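Local coordinates for protein hydrolase, isochorismatase family (Pseudomonas putida KT2440, PDB 4H17) that is a probable hydrolase of the isochorismatase family, built on a Rossmann-like alpha/beta fold, at residues 15-19 with 186-190; 63-67 with 117-123. Where two conformers were deposited one is given. Numbering follows the deposited sequence.

Both contacts reach the same six-stranded parallel sheet, near its two outermost strands. Contact 1 packs the loop after helix 8-12 against strand 189-191, one outermost strand of the sheet within the chain. Contact 2 joins strand 66-71 to helix 114-121, next to strand 99-103, the other outermost strand. Their centres lie about 18 Å apart and their nearest atoms about 9 Å apart, so they do not touch. Along the chain, contact 2 is nested inside the loop closed by contact 1. Contact 1 joins a segment from near the start of the chain to one from near its end, while contact 2 packs a helix onto the sheet within the Rossmann-like fold.

Contact 1 of 2, residues 15-19 with 186-190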
loop_
_atom_site.group_PDB
_atom_site.type_symbol
_atom_site.label_atom_id
_atom_site.label_comp_id
_atom_site.label_asym_id
_atom_site.label_seq_id
_atom_site.Cartn_x
_atom_site.Cartn_y
_atom_site.Cartn_z
ATOM N N ASP A 15 -7.725 -15.995 6.695
ATOM C CA ASP A 15 -8.841 -15.096 7.006
ATOM C C ASP A 15 -9.134 -15.099 8.512
ATOM O O ASP A 15 -9.181 -16.155 9.129
ATOM C CB ASP A 15 -10.094 -15.416 6.151
ATOM C CG ASP A 15 -10.440 -16.898 6.085
ATOM O OD1 ASP A 15 -9.563 -17.724 5.746
ATOM O OD2 ASP A 15 -11.620 -17.239 6.322
ATOM N N TYR A 16 -9.291 -13.907 9.091
ATOM C CA TYR A 16 -9.662 -13.744 10.490
ATOM C C TYR A 16 -11.013 -13.027 10.523
ATOM O O TYR A 16 -11.394 -12.409 9.551
ATOM C CB TYR A 16 -8.603 -12.957 11.301
ATOM C CG TYR A 16 -8.022 -11.683 10.665
ATOM C CD1 TYR A 16 -8.682 -10.447 10.760
ATOM C CD2 TYR A 16 -6.773 -11.692 10.031
ATOM C CE1 TYR A 16 -8.134 -9.294 10.224
ATOM C CE2 TYR A 16 -6.229 -10.525 9.496
ATOM C CZ TYR A 16 -6.909 -9.324 9.590
ATOM O OH TYR A 16 -6.363 -8.138 9.072
ATOM N N PRO A 17 -11.752 -13.145 11.633
ATOM C CA PRO A 17 -12.991 -12.386 11.761
ATOM C C PRO A 17 -12.795 -10.870 11.888
ATOM O O PRO A 17 -11.750 -10.423 12.351
ATOM C CB PRO A 17 -13.608 -12.902 13.062
ATOM C CG PRO A 17 -12.826 -14.099 13.444
ATOM C CD PRO A 17 -11.477 -13.967 12.820
ATOM N N PRO A 18 -13.814 -10.090 11.508
ATOM C CA PRO A 18 -13.717 -8.664 11.791
ATOM C C PRO A 18 -13.638 -8.374 13.271
ATOM O O PRO A 18 -14.110 -9.149 14.113
ATOM C CB PRO A 18 -14.975 -8.069 11.175
ATOM C CG PRO A 18 -15.890 -9.234 10.924
ATOM C CD PRO A 18 -14.991 -10.397 10.680
ATOM N N ALA A 19 -13.060 -7.219 13.583
ATOM C CA ALA A 19 -12.834 -6.833 14.978
ATOM C C ALA A 19 -14.160 -6.607 15.652
ATOM O O ALA A 19 -15.120 -6.154 15.018
ATOM C CB ALA A 19 -12.036 -5.542 15.055
ATOM N N ASN A 186 -5.896 -8.975 1.187
ATOM C CA ASN A 186 -4.690 -9.421 1.880
ATOM C C ASN A 186 -4.184 -8.539 3.057
ATOM O O ASN A 186 -3.089 -8.791 3.582
ATOM C CB ASN A 186 -3.571 -9.514 0.839
ATOM C CG ASN A 186 -2.490 -10.513 1.205
ATOM O OD1 ASN A 186 -2.744 -11.506 1.869
ATOM N ND2 ASN A 186 -1.282 -10.254 0.728
ATOM N N PHE A 187 -4.933 -7.495 3.425
ATOM C CA PHE A 187 -4.415 -6.571 4.432
ATOM C C PHE A 187 -5.377 -6.236 5.565
ATOM O O PHE A 187 -4.918 -5.866 6.651
ATOM C CB PHE A 187 -3.895 -5.332 3.760
ATOM C CG PHE A 187 -2.783 -5.613 2.787
ATOM C CD1 PHE A 187 -1.511 -5.827 3.254
ATOM C CD2 PHE A 187 -3.040 -5.732 1.438
ATOM C CE1 PHE A 187 -0.488 -6.126 2.374
ATOM C CE2 PHE A 187 -2.014 -6.018 0.542
ATOM C CZ PHE A 187 -0.740 -6.217 1.036
ATOM N N ALA A 188 -6.682 -6.383 5.366
ATOM C CA ALA A 188 -7.638 -6.055 6.437
ATOM C C ALA A 188 -8.968 -6.684 6.187
ATOM O O ALA A 188 -9.284 -7.019 5.054
ATOM C CB ALA A 188 -7.839 -4.546 6.517
ATOM N N CYS A 189 -9.746 -6.875 7.246
ATOM C CA CYS A 189 -11.211 -6.993 7.102
ATOM C C CYS A 189 -11.704 -5.633 6.734
ATOM O O CYS A 189 -11.252 -4.633 7.304
ATOM C CB CYS A 189 -11.841 -7.459 8.405
ATOM S SG CYS A 189 -11.547 -9.211 8.720
ATOM N N VAL A 190 -12.627 -5.560 5.788
ATOM C CA VAL A 190 -13.223 -4.278 5.425
ATOM C C VAL A 190 -14.679 -4.367 5.804
ATOM O O VAL A 190 -15.372 -5.334 5.425
ATOM C CB VAL A 190 -13.011 -3.977 3.930
ATOM C CG1 VAL A 190 -13.687 -2.691 3.505
ATOM C CG2 VAL A 190 -11.504 -3.917 3.595
HETATM O O HOH W 1 -3.615 -7.872 8.972
#
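Cys189 points its side chain at the 15-19 loop, where its sulfur sits beside the ring of Tyr16. Cys189 SG lies 4.5 Å from the ring centroid and 51° off the ring normal. This is an oblique sulfur-aromatic contact, with Tyr16 CD1 and Cys189 SG 3.7 Å apart. The same sulfur meets the loop backbone: Cys189 SG is 3.3 Å from Tyr16 O and 3.7 Å from Pro18 N. Pro18 adds its ring, with CD 4.1 Å from Cys189 SG. The sulfur lies against the extended run Tyr16-Pro17-Pro18. The CA-to-CB bond of Pro17 points away from the 186-190 segment.

No direct hydrogen bond joins the two segments. The backbone of Cys189 is instead paired with Cys151 and Leu153 of the neighbouring parallel strand 150-159. Strand 189-191 is the outermost strand on this side of the parallel sheet of the Rossmann-like fold. The 15-19 loop passes Cys189 on the way from helix 8-12 to strand 24-29. The loop is tied to strand 150-159 as well, through hydrogen bonds of Tyr16 OH to Cys151 N and of Ala19 N to Thr152 OG1.

The ring of Tyr16 reaches obliquely over the 186-190 segment, bringing Tyr16 OH to 3.6 Å from Ala188 CA. A water lies 2.8 Å from Tyr16 OH and gives a weak hydrogen bond to Phe187 O at 3.3 Å. The CA-to-CB bond of Phe187 points away from the loop; its ring makes a cation-pi contact with Arg142 and packs on Thr139 of the second subunit.

Contact 2 of 2, residues 63-67 with 117-123; sequences GRPII and TLQELGH
Ile67, Pro65 and His123 carry most of this contact. Residues 63-67 leave a helix through Gly63, whose positive phi (68°) belongs to a Schellman motif, and become extended; strand geometry begins at Ile66. Residues 117-121 form the last turn of a helix, with Leu121 N bonded to Thr117 O at 3.0 Å. Gly122 follows at phi 85° and ends the helix.

The CA atoms of Pro65 and Leu121 are 7.4 Å apart, and those of Ile67 and Thr117 are 9.2 Å apart. Alternation along the extended chain points Pro65 and Ile67 toward the helix and Ile66 away. Ile67 is in the mt rotamer. Its CD1 lies 3.3 Å from Leu118 CD2, 4.0 Å from Leu121 CD2 and 4.2 Å from Thr117 CG2. Pro65 CB meets Leu121 CD2 (chi1 -87°, chi2 37°) at 3.6 Å, and Pro65 CG sits at the edge of the His123 ring (chi1 -55°, chi2 -67°), 4.2 Å from CD2. With chi1 to chi3 all m, Arg64 NH2 lies over a face of that ring, 3.1 Å from His123 NE2, and is hydrogen-bonded to Ala24 O.

This is helix-on-sheet packing of the Rossmann-like fold. Strand 66-71 runs between strands 24-29 and 99-103; helix 114-121 lies on one face, its Leu121 also touching Ser25 and Ile99, while Ile66 packs against helix 45-61 on the other.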
loop_
_atom_site.group_PDB
_atom_site.type_symbol
_atom_site.label_atom_id
_atom_site.label_comp_id
_atom_site.label_asym_id
_atom_site.label_seq_id
_atom_site.Cartn_x
_atom_site.Cartn_y
_atom_site.Cartn_z
ATOM N N GLY A 63 -15.486 2.611 26.593
ATOM C CA GLY A 63 -14.173 2.711 27.253
ATOM C C GLY A 63 -12.986 2.117 26.519
ATOM O O GLY A 63 -12.037 1.623 27.153
ATOM N N ARG A 64 -13.019 2.138 25.195
ATOM C CA ARG A 64 -11.955 1.538 24.387
ATOM C C ARG A 64 -10.783 2.529 24.191
ATOM O O ARG A 64 -10.983 3.727 24.223
ATOM C CB ARG A 64 -12.486 1.151 23.012
ATOM C CG ARG A 64 -13.767 0.334 23.058
ATOM C CD ARG A 64 -13.644 -0.894 23.930
ATOM N NE ARG A 64 -12.436 -1.640 23.584
ATOM C CZ ARG A 64 -11.704 -2.366 24.434
ATOM N NH1 ARG A 64 -12.054 -2.529 25.701
ATOM N NH2 ARG A 64 -10.620 -2.990 24.005
ATOM N N PRO A 65 -9.573 1.994 23.950
ATOM C CA PRO A 65 -8.407 2.813 23.613
ATOM C C PRO A 65 -8.607 3.474 22.294
ATOM O O PRO A 65 -9.082 2.803 21.332
ATOM C CB PRO A 65 -7.264 1.791 23.566
ATOM C CG PRO A 65 -7.760 0.600 24.284
ATOM C CD PRO A 65 -9.230 0.558 23.973
ATOM N N ILE A 66 -8.289 4.777 22.235
ATOM C CA ILE A 66 -8.473 5.531 21.028
ATOM C C ILE A 66 -7.193 6.288 20.712
ATOM O O ILE A 66 -6.650 7.009 21.569
ATOM C CB ILE A 66 -9.617 6.562 21.176
ATOM C CG1 ILE A 66 -10.937 5.855 21.530
ATOM C CG2 ILE A 66 -9.731 7.448 19.942
ATOM C CD1 ILE A 66 -12.022 6.780 22.055
ATOM N N ILE A 67 -6.737 6.118 19.486
ATOM C CA ILE A 67 -5.479 6.739 18.992
ATOM C C ILE A 67 -5.781 7.645 17.812
ATOM O O ILE A 67 -6.392 7.224 16.817
ATOM C CB ILE A 67 -4.491 5.691 18.533
ATOM C CG1 ILE A 67 -4.103 4.791 19.701
ATOM C CG2 ILE A 67 -3.319 6.384 17.858
ATOM C CD1 ILE A 67 -3.319 3.542 19.323
ATOM N N THR A 117 3.113 1.752 21.724
ATOM C CA THR A 117 1.807 2.102 22.235
ATOM C C THR A 117 0.800 0.954 22.049
ATOM O O THR A 117 0.063 0.550 22.996
ATOM C CB THR A 117 1.288 3.365 21.575
ATOM O OG1 THR A 117 2.176 4.433 21.946
ATOM C CG2 THR A 117 -0.129 3.678 22.010
ATOM N N LEU A 118 0.721 0.423 20.843
ATOM C CA LEU A 118 -0.211 -0.680 20.603
ATOM C C LEU A 118 0.154 -1.935 21.423
ATOM O O LEU A 118 -0.750 -2.613 21.897
ATOM C CB LEU A 118 -0.308 -0.999 19.123
ATOM C CG LEU A 118 -0.857 0.105 18.229
ATOM C CD1 LEU A 118 -0.830 -0.381 16.784
ATOM C CD2 LEU A 118 -2.257 0.443 18.696
ATOM N N GLN A 119 1.452 -2.188 21.634
ATOM C CA GLN A 119 1.915 -3.290 22.514
ATOM C C GLN A 119 1.408 -3.101 23.946
ATOM O O GLN A 119 0.826 -4.007 24.546
ATOM C CB GLN A 119 3.435 -3.417 22.466
ATOM C CG GLN A 119 3.892 -4.039 21.173
ATOM C CD GLN A 119 5.401 -4.050 21.040
ATOM O OE1 GLN A 119 6.065 -3.056 21.310
ATOM N NE2 GLN A 119 5.945 -5.180 20.644
ATOM N N GLU A 120 1.561 -1.880 24.443
ATOM C CA GLU A 120 1.123 -1.530 25.753
ATOM C C GLU A 120 -0.379 -1.697 25.943
ATOM O O GLU A 120 -0.859 -2.071 27.048
ATOM C CB GLU A 120 1.487 -0.083 25.976
ATOM C CG GLU A 120 1.360 0.375 27.400
ATOM C CD GLU A 120 1.872 1.790 27.591
ATOM O OE1 GLU A 120 2.090 2.473 26.582
ATOM O OE2 GLU A 120 2.076 2.186 28.743
ATOM N N LEU A 121 -1.134 -1.412 24.890
ATOM C CA LEU A 121 -2.579 -1.503 24.959
ATOM C C LEU A 121 -3.059 -2.965 24.910
ATOM O O LEU A 121 -4.124 -3.305 25.420
ATOM C CB LEU A 121 -3.212 -0.733 23.836
ATOM C CG LEU A 121 -3.476 0.762 24.072
ATOM C CD1 LEU A 121 -2.370 1.415 24.881
ATOM C CD2 LEU A 121 -3.731 1.551 22.808
ATOM N N GLY A 122 -2.242 -3.842 24.342
ATOM C CA GLY A 122 -2.512 -5.250 24.452
ATOM C C GLY A 122 -3.464 -5.872 23.461
ATOM O O GLY A 122 -3.701 -7.060 23.573
ATOM N N HIS A 123 -4.008 -5.106 22.514
ATOM C CA HIS A 123 -4.964 -5.667 21.518
ATOM C C HIS A 123 -4.359 -5.889 20.159
ATOM O O HIS A 123 -3.799 -4.974 19.556
ATOM C CB HIS A 123 -6.200 -4.768 21.393
ATOM C CG HIS A 123 -6.862 -4.526 22.698
ATOM N ND1 HIS A 123 -7.491 -5.529 23.401
ATOM C CD2 HIS A 123 -6.985 -3.404 23.440
ATOM C CE1 HIS A 123 -7.962 -5.037 24.532
ATOM N NE2 HIS A 123 -7.664 -3.750 24.581
#